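Local coordinates for putative phosphonate binding protein for ABC transporter (Prochlorococcus marinus str. MIT 9301, PDB 5LQ5), which binds inorganic phosphite strongly, and methylphosphonate and phosphate only very weakly, probably as the solute-binding component of an ABC transporter, at residues Ile47-Gly52 with Val61-Leu66; Gln70-Thr75 with Asp205-Ala210; Gly129-Glu134 with Glu264-Lys269; Asp213-Asn216 with Phe222-Glu225. All blocks are in the same frame, centred on the assembly; numbering follows the deposited sequence. Where two conformers were deposited one is given.

Interaction 1 of 4, residues Ile47-Gly52 with Val61-Leu66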
loop_
_atom_site.group_PDB
_atom_site.type_symbol
_atom_site.label_atom_id
_atom_site.label_comp_id
_atom_site.label_asym_id
_atom_site.label_seq_id
_atom_site.Cartn_x
_atom_site.Cartn_y
_atom_site.Cartn_z
ATOM N N ILE A 47 -9.266 6.591 -2.185
ATOM C CA ILE A 47 -10.508 6.987 -1.534
ATOM C C ILE A 47 -11.618 6.033 -1.923
ATOM O O ILE A 47 -12.434 5.652 -1.094
ATOM C CB ILE A 47 -10.868 8.445 -1.838
ATOM C CG1 ILE A 47 -9.951 9.351 -1.062
ATOM C CG2 ILE A 47 -12.319 8.749 -1.480
ATOM C CD1 ILE A 47 -10.011 10.809 -1.506
ATOM N N ALA A 48 -11.635 5.657 -3.184
ATOM C CA ALA A 48 -12.671 4.741 -3.705
ATOM C C ALA A 48 -12.600 3.359 -3.032
ATOM O O ALA A 48 -13.612 2.653 -2.922
ATOM C CB ALA A 48 -12.593 4.608 -5.215
ATOM N N ALA A 49 -11.406 2.940 -2.651
ATOM C CA ALA A 49 -11.260 1.680 -1.917
ATOM C C ALA A 49 -11.915 1.758 -0.534
ATOM O O ALA A 49 -12.674 0.872 -0.129
ATOM C CB ALA A 49 -9.795 1.292 -1.832
ATOM N N VAL A 50 -11.660 2.874 0.148
ATOM C CA VAL A 50 -12.251 3.118 1.461
ATOM C C VAL A 50 -13.780 3.245 1.336
ATOM O O VAL A 50 -14.554 2.608 2.073
ATOM C CB VAL A 50 -11.643 4.342 2.146
ATOM C CG1 VAL A 50 -12.390 4.591 3.466
ATOM C CG2 VAL A 50 -10.154 4.110 2.409
ATOM N N THR A 51 -14.214 4.049 0.392
ATOM C CA THR A 51 -15.666 4.295 0.277
ATOM C C THR A 51 -16.412 3.035 -0.250
ATOM O O THR A 51 -17.492 2.732 0.169
ATOM C CB THR A 51 -15.897 5.505 -0.658
ATOM O OG1 THR A 51 -15.263 6.656 -0.077
ATOM C CG2 THR A 51 -17.397 5.765 -0.906
ATOM N N GLY A 52 -15.789 2.270 -1.127
ATOM C CA GLY A 52 -16.393 1.013 -1.621
ATOM C C GLY A 52 -16.545 0.001 -0.481
ATOM O O GLY A 52 -17.483 -0.791 -0.413
ATOM N N VAL A 61 -10.620 -6.460 1.399
ATOM C CA VAL A 61 -9.787 -5.442 0.732
ATOM C C VAL A 61 -8.374 -5.422 1.268
ATOM O O VAL A 61 -8.164 -5.460 2.474
ATOM C CB VAL A 61 -10.396 -4.036 0.874
ATOM C CG1 VAL A 61 -9.543 -2.968 0.220
ATOM C CG2 VAL A 61 -11.783 -3.981 0.267
ATOM N N TRP A 62 -7.423 -5.407 0.345
ATOM C CA TRP A 62 -5.998 -5.184 0.598
ATOM C C TRP A 62 -5.748 -3.689 0.735
ATOM O O TRP A 62 -5.771 -2.944 -0.260
ATOM C CB TRP A 62 -5.194 -5.792 -0.507
ATOM C CG TRP A 62 -3.707 -5.739 -0.390
ATOM C CD1 TRP A 62 -2.858 -5.036 -1.203
ATOM C CD2 TRP A 62 -2.889 -6.401 0.560
ATOM N NE1 TRP A 62 -1.549 -5.244 -0.836
ATOM C CE2 TRP A 62 -1.536 -6.073 0.251
ATOM C CE3 TRP A 62 -3.145 -7.227 1.661
ATOM C CZ2 TRP A 62 -0.457 -6.545 0.998
ATOM C CZ3 TRP A 62 -2.050 -7.700 2.405
ATOM C CH2 TRP A 62 -0.724 -7.362 2.045
ATOM N N PHE A 63 -5.658 -3.254 1.991
ATOM C CA PHE A 63 -5.465 -1.860 2.349
ATOM C C PHE A 63 -3.995 -1.577 2.726
ATOM O O PHE A 63 -3.239 -2.480 3.130
ATOM C CB PHE A 63 -6.339 -1.474 3.552
ATOM C CG PHE A 63 -7.764 -1.127 3.210
ATOM C CD1 PHE A 63 -8.045 -0.024 2.400
ATOM C CD2 PHE A 63 -8.823 -1.892 3.667
ATOM C CE1 PHE A 63 -9.364 0.316 2.075
ATOM C CE2 PHE A 63 -10.129 -1.544 3.375
ATOM C CZ PHE A 63 -10.400 -0.442 2.550
ATOM N N GLY A 64 -3.597 -0.314 2.620
ATOM C CA GLY A 64 -2.430 0.192 3.249
ATOM C C GLY A 64 -2.723 0.490 4.720
ATOM O O GLY A 64 -3.875 0.399 5.156
ATOM N N GLY A 65 -1.705 0.897 5.469
ATOM C CA GLY A 65 -1.898 1.213 6.896
ATOM C C GLY A 65 -2.914 2.321 7.133
ATOM O O GLY A 65 -3.909 2.134 7.841
ATOM N N LEU A 66 -2.676 3.460 6.460
ATOM C CA LEU A 66 -3.554 4.619 6.615
ATOM C C LEU A 66 -4.943 4.354 6.091
ATOM O O LEU A 66 -5.946 4.636 6.733
ATOM C CB LEU A 66 -2.972 5.891 5.967
ATOM C CG LEU A 66 -3.824 7.163 6.050
ATOM C CD1 LEU A 66 -4.083 7.552 7.508
ATOM C CD2 LEU A 66 -3.107 8.284 5.329
#
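Phe63 is the pivot of this contact: its ring reaches from strand 60-63 to helix 46-54 and meets Ala49 and Val50 there. The ring carbon CE1 of Phe63 lies 3.9 Å from CG2 of Val50 and 4.1 Å from CB of Ala49, while CZ of Phe63 stands 3.8 Å from the carbonyl O of Ala49. That oxygen sits at the ring edge, near the plane, and the methyl of Val50 comes in obliquely. The two side chains of Val50 and Phe63 cross at about a right angle. Although the CB of Phe63 does not aim at the helix, the first torsion (chi1 -83°) sets CG beside the backbone N, and the ring end then comes closer to the helix than its root. Val61, two residues earlier on the strand, lays CG1 over the centre of one ring face, 3.4 Å above the plane. On the helix, Val50 turns CG2 toward the ring, and its side chain also rests on Ala71 and Gln74 of helix 65-74. Strand 37-40, helix 46-54 and strand 60-63 form a beta-alpha-beta crossover, since both strands run parallel to strand 5-10 between them. Just after Phe63, whose side chain is about 7 Å from the phosphite between nearest atoms, Gly64 touches the phosphite and occupies the N-cap position of helix 65-74. All three touching residues are buried, and no hydrogen bond spans the segments. The evidence therefore points to van der Waals packing of ring against methyls and backbone as what joins helix to strand here.

Interaction 2 of 4, residues Gln70-Thr75 with Asp205-Ala210. With PO3 (phosphite ion), chain B.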
loop_
_atom_site.group_PDB
_atom_site.type_symbol
_atom_site.label_atom_id
_atom_site.label_comp_id
_atom_site.label_asym_id
_atom_site.label_seq_id
_atom_site.Cartn_x
_atom_site.Cartn_y
_atom_site.Cartn_z
ATOM N N GLN A 70 -8.522 4.275 8.056
ATOM C CA GLN A 70 -9.645 5.101 7.614
ATOM C C GLN A 70 -10.891 4.235 7.387
ATOM O O GLN A 70 -12.009 4.582 7.820
ATOM C CB GLN A 70 -9.316 5.852 6.300
ATOM C CG GLN A 70 -8.214 6.930 6.437
ATOM C CD GLN A 70 -7.706 7.446 5.100
ATOM O OE1 GLN A 70 -7.727 6.725 4.100
ATOM N NE2 GLN A 70 -7.255 8.672 5.071
ATOM N N ALA A 71 -10.708 3.141 6.661
ATOM C CA ALA A 71 -11.818 2.251 6.372
ATOM C C ALA A 71 -12.486 1.686 7.622
ATOM O O ALA A 71 -13.711 1.604 7.690
ATOM C CB ALA A 71 -11.394 1.117 5.450
ATOM N N ARG A 72 -11.665 1.267 8.576
ATOM C CA ARG A 72 -12.180 0.700 9.831
ATOM C C ARG A 72 -12.848 1.739 10.753
ATOM O O ARG A 72 -13.784 1.417 11.473
ATOM C CB ARG A 72 -11.066 -0.116 10.502
ATOM C CG ARG A 72 -10.833 -1.410 9.734
ATOM C CD ARG A 72 -9.793 -2.365 10.271
ATOM N NE ARG A 72 -8.406 -1.874 10.124
ATOM C CZ ARG A 72 -7.729 -1.282 11.100
ATOM N NH1 ARG A 72 -6.481 -0.883 10.884
ATOM N NH2 ARG A 72 -8.290 -1.088 12.295
ATOM N N LEU A 73 -12.421 2.988 10.674
ATOM C CA LEU A 73 -13.092 4.055 11.383
ATOM C C LEU A 73 -14.477 4.344 10.775
ATOM O O LEU A 73 -15.439 4.566 11.494
ATOM C CB LEU A 73 -12.235 5.318 11.413
ATOM C CG LEU A 73 -11.013 5.263 12.328
ATOM C CD1 LEU A 73 -10.095 6.443 12.019
ATOM C CD2 LEU A 73 -11.408 5.226 13.825
ATOM N N GLN A 74 -14.550 4.366 9.441
ATOM C CA GLN A 74 -15.792 4.642 8.690
ATOM C C GLN A 74 -16.766 3.478 8.712
ATOM O O GLN A 74 -17.941 3.647 8.491
ATOM C CB GLN A 74 -15.486 5.002 7.233
ATOM C CG GLN A 74 -14.792 6.337 7.018
ATOM C CD GLN A 74 -15.123 6.922 5.652
ATOM O OE1 GLN A 74 -15.342 6.186 4.712
ATOM N NE2 GLN A 74 -15.202 8.242 5.559
ATOM N N THR A 75 -16.224 2.297 8.939
ATOM C CA THR A 75 -16.932 1.029 8.854
ATOM C C THR A 75 -16.709 0.200 10.129
ATOM O O THR A 75 -15.883 -0.718 10.139
ATOM C CB THR A 75 -16.451 0.216 7.624
ATOM O OG1 THR A 75 -16.229 1.116 6.527
ATOM C CG2 THR A 75 -17.455 -0.837 7.213
ATOM N N ASP A 205 2.291 -1.362 7.791
ATOM C CA ASP A 205 1.620 -0.966 6.548
ATOM C C ASP A 205 0.470 -1.907 6.146
ATOM O O ASP A 205 -0.643 -1.823 6.712
ATOM C CB ASP A 205 2.643 -0.686 5.437
ATOM C CG ASP A 205 2.055 0.171 4.281
ATOM O OD1 ASP A 205 0.815 0.429 4.263
ATOM O OD2 ASP A 205 2.851 0.666 3.440
ATOM N N TYR A 206 0.682 -2.719 5.111
ATOM C CA TYR A 206 -0.451 -3.332 4.434
ATOM C C TYR A 206 -1.140 -4.418 5.230
ATOM O O TYR A 206 -0.513 -5.121 6.025
ATOM C CB TYR A 206 -0.036 -3.922 3.092
ATOM C CG TYR A 206 0.416 -2.942 2.040
ATOM C CD1 TYR A 206 -0.431 -2.611 1.002
ATOM C CD2 TYR A 206 1.697 -2.408 2.020
ATOM C CE1 TYR A 206 -0.053 -1.752 -0.007
ATOM C CE2 TYR A 206 2.107 -1.518 1.012
ATOM C CZ TYR A 206 1.243 -1.221 -0.018
ATOM O OH TYR A 206 1.699 -0.343 -1.007
ATOM N N HIS A 207 -2.441 -4.559 4.994
ATOM C CA HIS A 207 -3.254 -5.589 5.626
ATOM C C HIS A 207 -4.593 -5.802 4.965
ATOM O O HIS A 207 -5.151 -4.885 4.345
ATOM C CB HIS A 207 -3.448 -5.284 7.112
ATOM C CG HIS A 207 -4.132 -3.984 7.418
ATOM N ND1 HIS A 207 -3.526 -2.754 7.248
ATOM C CD2 HIS A 207 -5.341 -3.728 7.964
ATOM C CE1 HIS A 207 -4.357 -1.803 7.643
ATOM N NE2 HIS A 207 -5.459 -2.369 8.087
ATOM N N TRP A 208 -5.074 -7.038 5.074
ATOM C CA TRP A 208 -6.399 -7.419 4.648
ATOM C C TRP A 208 -7.419 -7.051 5.694
ATOM O O TRP A 208 -7.242 -7.350 6.864
ATOM C CB TRP A 208 -6.511 -8.920 4.413
ATOM C CG TRP A 208 -5.823 -9.446 3.182
ATOM C CD1 TRP A 208 -4.662 -10.187 3.115
ATOM C CD2 TRP A 208 -6.300 -9.328 1.836
ATOM N NE1 TRP A 208 -4.390 -10.488 1.811
ATOM C CE2 TRP A 208 -5.381 -9.993 1.010
ATOM C CE3 TRP A 208 -7.399 -8.701 1.259
ATOM C CZ2 TRP A 208 -5.543 -10.055 -0.369
ATOM C CZ3 TRP A 208 -7.571 -8.778 -0.107
ATOM C CH2 TRP A 208 -6.645 -9.441 -0.903
ATOM N N VAL A 209 -8.528 -6.496 5.233
ATOM C CA VAL A 209 -9.667 -6.120 6.048
ATOM C C VAL A 209 -10.918 -6.750 5.466
ATOM O O VAL A 209 -11.178 -6.606 4.276
ATOM C CB VAL A 209 -9.834 -4.596 6.155
ATOM C CG1 VAL A 209 -11.016 -4.244 7.063
ATOM C CG2 VAL A 209 -8.555 -3.937 6.690
ATOM N N ALA A 210 -11.734 -7.380 6.318
ATOM C CA ALA A 210 -13.013 -7.970 5.891
ATOM C C ALA A 210 -14.205 -7.292 6.577
ATOM O O ALA A 210 -14.087 -6.791 7.714
ATOM C CB ALA A 210 -13.059 -9.475 6.174
HETATM P P PO3 B . 0.404 2.240 1.085
HETATM O O1 PO3 B . 1.844 2.184 1.693
HETATM O O2 PO3 B . -0.684 2.888 2.036
HETATM O O3 PO3 B . 0.410 2.913 -0.317
#
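Arg72 and His207 approach from opposite directions, with the guanidinium and imidazole planes turned 63° apart. NE2 of His207 stands at the guanidinium edge, 3.3 Å from NH1 of Arg72; seen from the imidazole, NH1 is oblique while NE of Arg72 lies in the ring plane. The aliphatic part of the arginine runs beside Val209: CG of Arg72 is 3.9 Å from Val209 CG1, and CD is close to both valine methyls. A bend at chi3 (-70°) then turns the guanidinium toward the histidine. Helix 65-74 thus lies against strand 207-210 of the mixed sheet, where this strand runs antiparallel between strands 60-63 and 79-84, an order consistent with a type II periplasmic binding protein. The histidine ring is fixed on its other nitrogen: ND1 donates to Asp205 O at 3.1 Å, the acceptor lying in the ring plane and the N-H in the carbonyl plane, and Tyr260 stacks on the ring. Asp205 and Tyr206, just before the strand, reach the phosphite. OD2 of Asp205 lies 2.5 Å from phosphite O1, so close that an acid group probably supplies a proton, and the phosphorus lies oblique to the Tyr206 ring, 3.6 Å from its OH.

Interaction 3 of 4, residues Gly129-Glu134 with Glu264-Lys269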
loop_
_atom_site.group_PDB
_atom_site.type_symbol
_atom_site.label_atom_id
_atom_site.label_comp_id
_atom_site.label_asym_id
_atom_site.label_seq_id
_atom_site.Cartn_x
_atom_site.Cartn_y
_atom_site.Cartn_z
ATOM N N GLY A 129 3.949 6.074 0.640
ATOM C CA GLY A 129 4.155 7.056 -0.412
ATOM C C GLY A 129 3.822 8.478 -0.013
ATOM O O GLY A 129 4.111 9.401 -0.743
ATOM N N ARG A 130 3.237 8.652 1.163
ATOM C CA ARG A 130 2.880 10.004 1.608
ATOM C C ARG A 130 3.018 10.211 3.107
ATOM O O ARG A 130 3.781 11.069 3.524
ATOM C CB ARG A 130 1.486 10.420 1.151
ATOM C CG ARG A 130 1.172 11.897 1.352
ATOM C CD ARG A 130 0.627 12.206 2.729
ATOM N NE ARG A 130 0.538 13.659 2.939
ATOM C CZ ARG A 130 -0.445 14.447 2.484
ATOM N NH1 ARG A 130 -1.492 13.936 1.858
ATOM N NH2 ARG A 130 -0.381 15.770 2.676
ATOM N N LEU A 131 2.246 9.471 3.911
ATOM C CA LEU A 131 2.144 9.750 5.338
ATOM C C LEU A 131 3.510 9.671 6.005
ATOM O O LEU A 131 3.951 10.621 6.690
ATOM C CB LEU A 131 1.150 8.811 6.018
ATOM C CG LEU A 131 0.853 9.172 7.477
ATOM C CD1 LEU A 131 -0.051 10.400 7.586
ATOM C CD2 LEU A 131 0.287 7.967 8.246
ATOM N N MET A 132 4.158 8.528 5.854
ATOM C CA MET A 132 5.440 8.335 6.518
ATOM C C MET A 132 6.543 9.206 5.905
ATOM O O MET A 132 7.284 9.835 6.646
ATOM C CB MET A 132 5.751 6.861 6.621
ATOM C CG MET A 132 4.747 6.103 7.519
ATOM S SD MET A 132 4.431 6.785 9.166
ATOM C CE MET A 132 6.091 6.688 9.822
ATOM N N PRO A 133 6.620 9.300 4.564
ATOM C CA PRO A 133 7.574 10.259 3.974
ATOM C C PRO A 133 7.435 11.687 4.492
ATOM O O PRO A 133 8.457 12.328 4.838
ATOM C CB PRO A 133 7.282 10.147 2.477
ATOM C CG PRO A 133 6.974 8.671 2.309
ATOM C CD PRO A 133 6.127 8.357 3.519
ATOM N N GLU A 134 6.198 12.181 4.591
ATOM C CA GLU A 134 5.954 13.529 5.128
ATOM C C GLU A 134 6.392 13.648 6.606
ATOM O O GLU A 134 7.020 14.638 7.000
ATOM C CB GLU A 134 4.500 13.991 4.950
ATOM C CG GLU A 134 4.325 15.465 5.320
ATOM C CD GLU A 134 3.028 16.126 4.863
ATOM O OE1 GLU A 134 2.147 15.465 4.294
ATOM O OE2 GLU A 134 2.888 17.345 5.116
ATOM N N GLU A 264 -2.322 5.572 13.053
ATOM C CA GLU A 264 -3.479 6.411 13.362
ATOM C C GLU A 264 -3.039 7.732 13.985
ATOM O O GLU A 264 -3.526 8.788 13.607
ATOM C CB GLU A 264 -4.510 5.694 14.266
ATOM C CG GLU A 264 -5.801 6.487 14.439
ATOM C CD GLU A 264 -6.942 5.750 15.110
ATOM O OE1 GLU A 264 -6.802 4.570 15.517
ATOM O OE2 GLU A 264 -8.039 6.382 15.181
ATOM N N GLU A 265 -2.122 7.652 14.940
ATOM C CA GLU A 265 -1.652 8.881 15.642
ATOM C C GLU A 265 -0.934 9.851 14.721
ATOM O O GLU A 265 -1.141 11.064 14.776
ATOM C CB GLU A 265 -0.743 8.490 16.814
ATOM C CG GLU A 265 -1.563 7.819 17.928
ATOM C CD GLU A 265 -0.710 7.254 19.055
ATOM O OE1 GLU A 265 0.539 7.233 18.944
ATOM O OE2 GLU A 265 -1.301 6.843 20.073
ATOM N N ILE A 266 -0.096 9.299 13.855
ATOM C CA ILE A 266 0.594 10.099 12.838
ATOM C C ILE A 266 -0.440 10.722 11.878
ATOM O O ILE A 266 -0.351 11.901 11.546
ATOM C CB ILE A 266 1.719 9.309 12.127
ATOM C CG1 ILE A 266 2.848 8.938 13.124
ATOM C CG2 ILE A 266 2.261 10.105 10.934
ATOM C CD1 ILE A 266 3.961 8.068 12.568
ATOM N N GLY A 267 -1.404 9.914 11.433
ATOM C CA GLY A 267 -2.535 10.398 10.619
ATOM C C GLY A 267 -3.268 11.581 11.259
ATOM O O GLY A 267 -3.597 12.569 10.600
ATOM N N ARG A 268 -3.548 11.468 12.561
ATOM C CA ARG A 268 -4.223 12.575 13.234
ATOM C C ARG A 268 -3.374 13.848 13.229
ATOM O O ARG A 268 -3.872 14.948 12.983
ATOM C CB ARG A 268 -4.533 12.216 14.674
ATOM C CG ARG A 268 -5.606 11.163 14.843
ATOM C CD ARG A 268 -5.847 10.926 16.325
ATOM N NE ARG A 268 -6.706 9.772 16.495
ATOM C CZ ARG A 268 -6.973 9.203 17.668
ATOM N NH1 ARG A 268 -6.525 9.739 18.808
ATOM N NH2 ARG A 268 -7.718 8.108 17.710
ATOM N N LYS A 269 -2.087 13.681 13.527
ATOM C CA LYS A 269 -1.188 14.826 13.623
ATOM C C LYS A 269 -1.046 15.556 12.292
ATOM O O LYS A 269 -0.943 16.769 12.242
ATOM C CB LYS A 269 0.180 14.392 14.101
ATOM C CG LYS A 269 1.002 15.570 14.641
ATOM C CD LYS A 269 2.337 15.098 15.155
ATOM C CE LYS A 269 3.248 14.745 14.011
ATOM N NZ LYS A 269 3.956 15.990 13.577
#
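With CG of Leu131 trans to its backbone nitrogen (chi1 -172°), the isobutyl group extends toward Ile266, while bends at chi2 and chi3 of Met132 fold its thioether end toward the same isoleucine. Two helices of this periplasmic binding protein meet here almost at right angles: the short axes of 129-134 and 264-269 make 82° and approach to 10.4 Å. Helix 127-139 carries phosphite-pocket residues at its start, and Glu264 on the other helix packs against helix 65-74, so helix 261-269 touches both. Leu131 CG lies 3.8 Å from Ile266 CG2, and its CD1 meets backbone rather than a side chain at Gly267 CA, 3.9 Å away. A glycine in place of Leu131 would probably leave Ile266 CG2 and Gly267 CA without their apolar neighbour and open a gap between the helices. Away from the interface, Arg130 holds Glu134 side-on, NE and NH2 both donating to OE1 (2.8 Å from NE) and nearly in the guanidinium plane. Across the contact, Met132 crosses Ile266 at about a right angle, its SD and CE each 3.7 Å from Ile266 CD1.

Interaction 4 of 4, residues Asp213-Asn216 with Phe222-Glu225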
loop_
_atom_site.group_PDB
_atom_site.type_symbol
_atom_site.label_atom_id
_atom_site.label_comp_id
_atom_site.label_asym_id
_atom_site.label_seq_id
_atom_site.Cartn_x
_atom_site.Cartn_y
_atom_site.Cartn_z
ATOM N N ASP A 213 -19.966 -8.617 8.639
ATOM C CA ASP A 213 -21.265 -9.313 8.485
ATOM C C ASP A 213 -21.293 -10.500 7.552
ATOM O O ASP A 213 -22.371 -10.903 7.065
ATOM C CB ASP A 213 -22.348 -8.327 8.058
ATOM C CG ASP A 213 -22.030 -7.606 6.743
ATOM O OD1 ASP A 213 -21.442 -8.187 5.795
ATOM O OD2 ASP A 213 -22.375 -6.415 6.650
ATOM N N LEU A 214 -20.128 -11.069 7.292
ATOM C CA LEU A 214 -20.057 -12.107 6.284
ATOM C C LEU A 214 -20.864 -13.360 6.610
ATOM O O LEU A 214 -21.401 -13.986 5.696
ATOM C CB LEU A 214 -18.610 -12.437 5.931
ATOM C CG LEU A 214 -17.880 -11.226 5.319
ATOM C CD1 LEU A 214 -16.465 -11.643 4.996
ATOM C CD2 LEU A 214 -18.556 -10.668 4.068
ATOM N N GLU A 215 -20.971 -13.684 7.897
ATOM C CA GLU A 215 -21.763 -14.852 8.357
ATOM C C GLU A 215 -23.218 -14.848 7.908
ATOM O O GLU A 215 -23.751 -15.899 7.564
ATOM C CB GLU A 215 -21.737 -15.005 9.862
ATOM C CG GLU A 215 -20.631 -15.918 10.328
ATOM C CD GLU A 215 -19.328 -15.180 10.472
ATOM O OE1 GLU A 215 -19.358 -14.041 10.971
ATOM O OE2 GLU A 215 -18.277 -15.727 10.091
ATOM N N ASN A 216 -23.838 -13.678 7.903
ATOM C CA ASN A 216 -25.240 -13.581 7.454
ATOM C C ASN A 216 -25.449 -13.938 5.984
ATOM O O ASN A 216 -26.524 -14.363 5.596
ATOM C CB ASN A 216 -25.802 -12.192 7.704
ATOM C CG ASN A 216 -25.706 -11.778 9.156
ATOM O OD1 ASN A 216 -25.893 -12.592 10.065
ATOM N ND2 ASN A 216 -25.416 -10.501 9.383
ATOM N N PHE A 222 -17.754 -18.719 8.479
ATOM C CA PHE A 222 -17.156 -18.293 7.196
ATOM C C PHE A 222 -15.956 -17.381 7.393
ATOM O O PHE A 222 -14.913 -17.599 6.787
ATOM C CB PHE A 222 -18.170 -17.612 6.271
ATOM C CG PHE A 222 -17.598 -17.231 4.927
ATOM C CD1 PHE A 222 -17.473 -18.184 3.913
ATOM C CD2 PHE A 222 -17.157 -15.934 4.666
ATOM C CE1 PHE A 222 -16.927 -17.844 2.681
ATOM C CE2 PHE A 222 -16.616 -15.592 3.430
ATOM C CZ PHE A 222 -16.510 -16.538 2.436
ATOM N N THR A 223 -16.085 -16.378 8.244
ATOM C CA THR A 223 -14.954 -15.445 8.451
ATOM C C THR A 223 -13.714 -16.166 8.965
ATOM O O THR A 223 -12.625 -15.927 8.503
ATOM C CB THR A 223 -15.309 -14.282 9.403
ATOM O OG1 THR A 223 -16.585 -13.759 9.034
ATOM C CG2 THR A 223 -14.295 -13.159 9.303
ATOM N N LYS A 224 -13.918 -17.063 9.921
ATOM C CA LYS A 224 -12.850 -17.924 10.419
ATOM C C LYS A 224 -12.199 -18.780 9.305
ATOM O O LYS A 224 -10.980 -18.895 9.244
ATOM C CB LYS A 224 -13.351 -18.819 11.565
ATOM C CG LYS A 224 -12.217 -19.479 12.342
ATOM C CD LYS A 224 -12.484 -19.504 13.839
ATOM C CE LYS A 224 -12.288 -18.131 14.469
ATOM N NZ LYS A 224 -12.446 -18.157 15.949
ATOM N N GLU A 225 -13.030 -19.338 8.425
ATOM C CA GLU A 225 -12.566 -20.174 7.286
ATOM C C GLU A 225 -11.749 -19.309 6.301
ATOM O O GLU A 225 -10.672 -19.693 5.831
ATOM C CB GLU A 225 -13.751 -20.801 6.554
ATOM C CG GLU A 225 -13.366 -21.843 5.502
ATOM C CD GLU A 225 -14.536 -22.333 4.655
ATOM O OE1 GLU A 225 -15.653 -21.763 4.729
ATOM O OE2 GLU A 225 -14.314 -23.287 3.883
HETATM O O HOH W 1 -17.471 -11.311 8.991
HETATM O O HOH W 2 -16.348 -17.076 11.690
#
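OE2 of Glu215 accepts three hydrogen bonds: from Thr223 OG1 at 2.8 Å, from Thr223 N at 2.9 Å, and from a water molecule. The backbone N-H comes nearly along the C-O axis and is fairly straight (163°), whereas the hydroxyl arrives on the syn side, 33° out of the carboxylate plane; both lie on the same face of it. A bend at chi2 (85°) folds the glutamate back across the gap, and its side chain crosses that of Thr223 at about a right angle. The water on OE2 also accepts from Lys224 N, and a second water accepts from Leu214 N and donates to Thr223 OG1 at 2.6 Å. Beside these polar bonds, Leu214 CB packs obliquely on the Phe222 ring, 4.0 Å from CD2, and Phe218 stacks on that ring. The contact joins two consecutive helices, 214-218 and 222-231, far from the phosphite pocket. Replacing Glu215 by an alanine would probably leave the N-H and hydroxyl of Thr223 without their acceptor. Bound directly to the Thr223 N-H, and through a water to that of Lys224, in the first turn of helix 222-231, the carboxylate probably adds a favourable charge-dipole term to the apolar packing.

From the N terminus, interaction 1 closes first, over eight residues, and fixes helix 46-54 to strand 60-63. Helix 65-74 follows, and from it interaction 2 spans 129 residues to strand 207-210, the sheet neighbour of strand 60-63; these two contacts touch, Phe63 O meeting His207 N at 2.9 Å. Interaction 3 opens within that span and closes near the C terminus, tying helix 127-139, after strand 119-121 of the five-stranded sheet, to helix 261-269; 2 and 3 thus cross, meeting where Leu73 packs on Glu264. Interaction 4 comes straight after strand 207-210 as a local closure between consecutive helices; it falls within the span of interaction 3, yet their centres are about 32 Å apart.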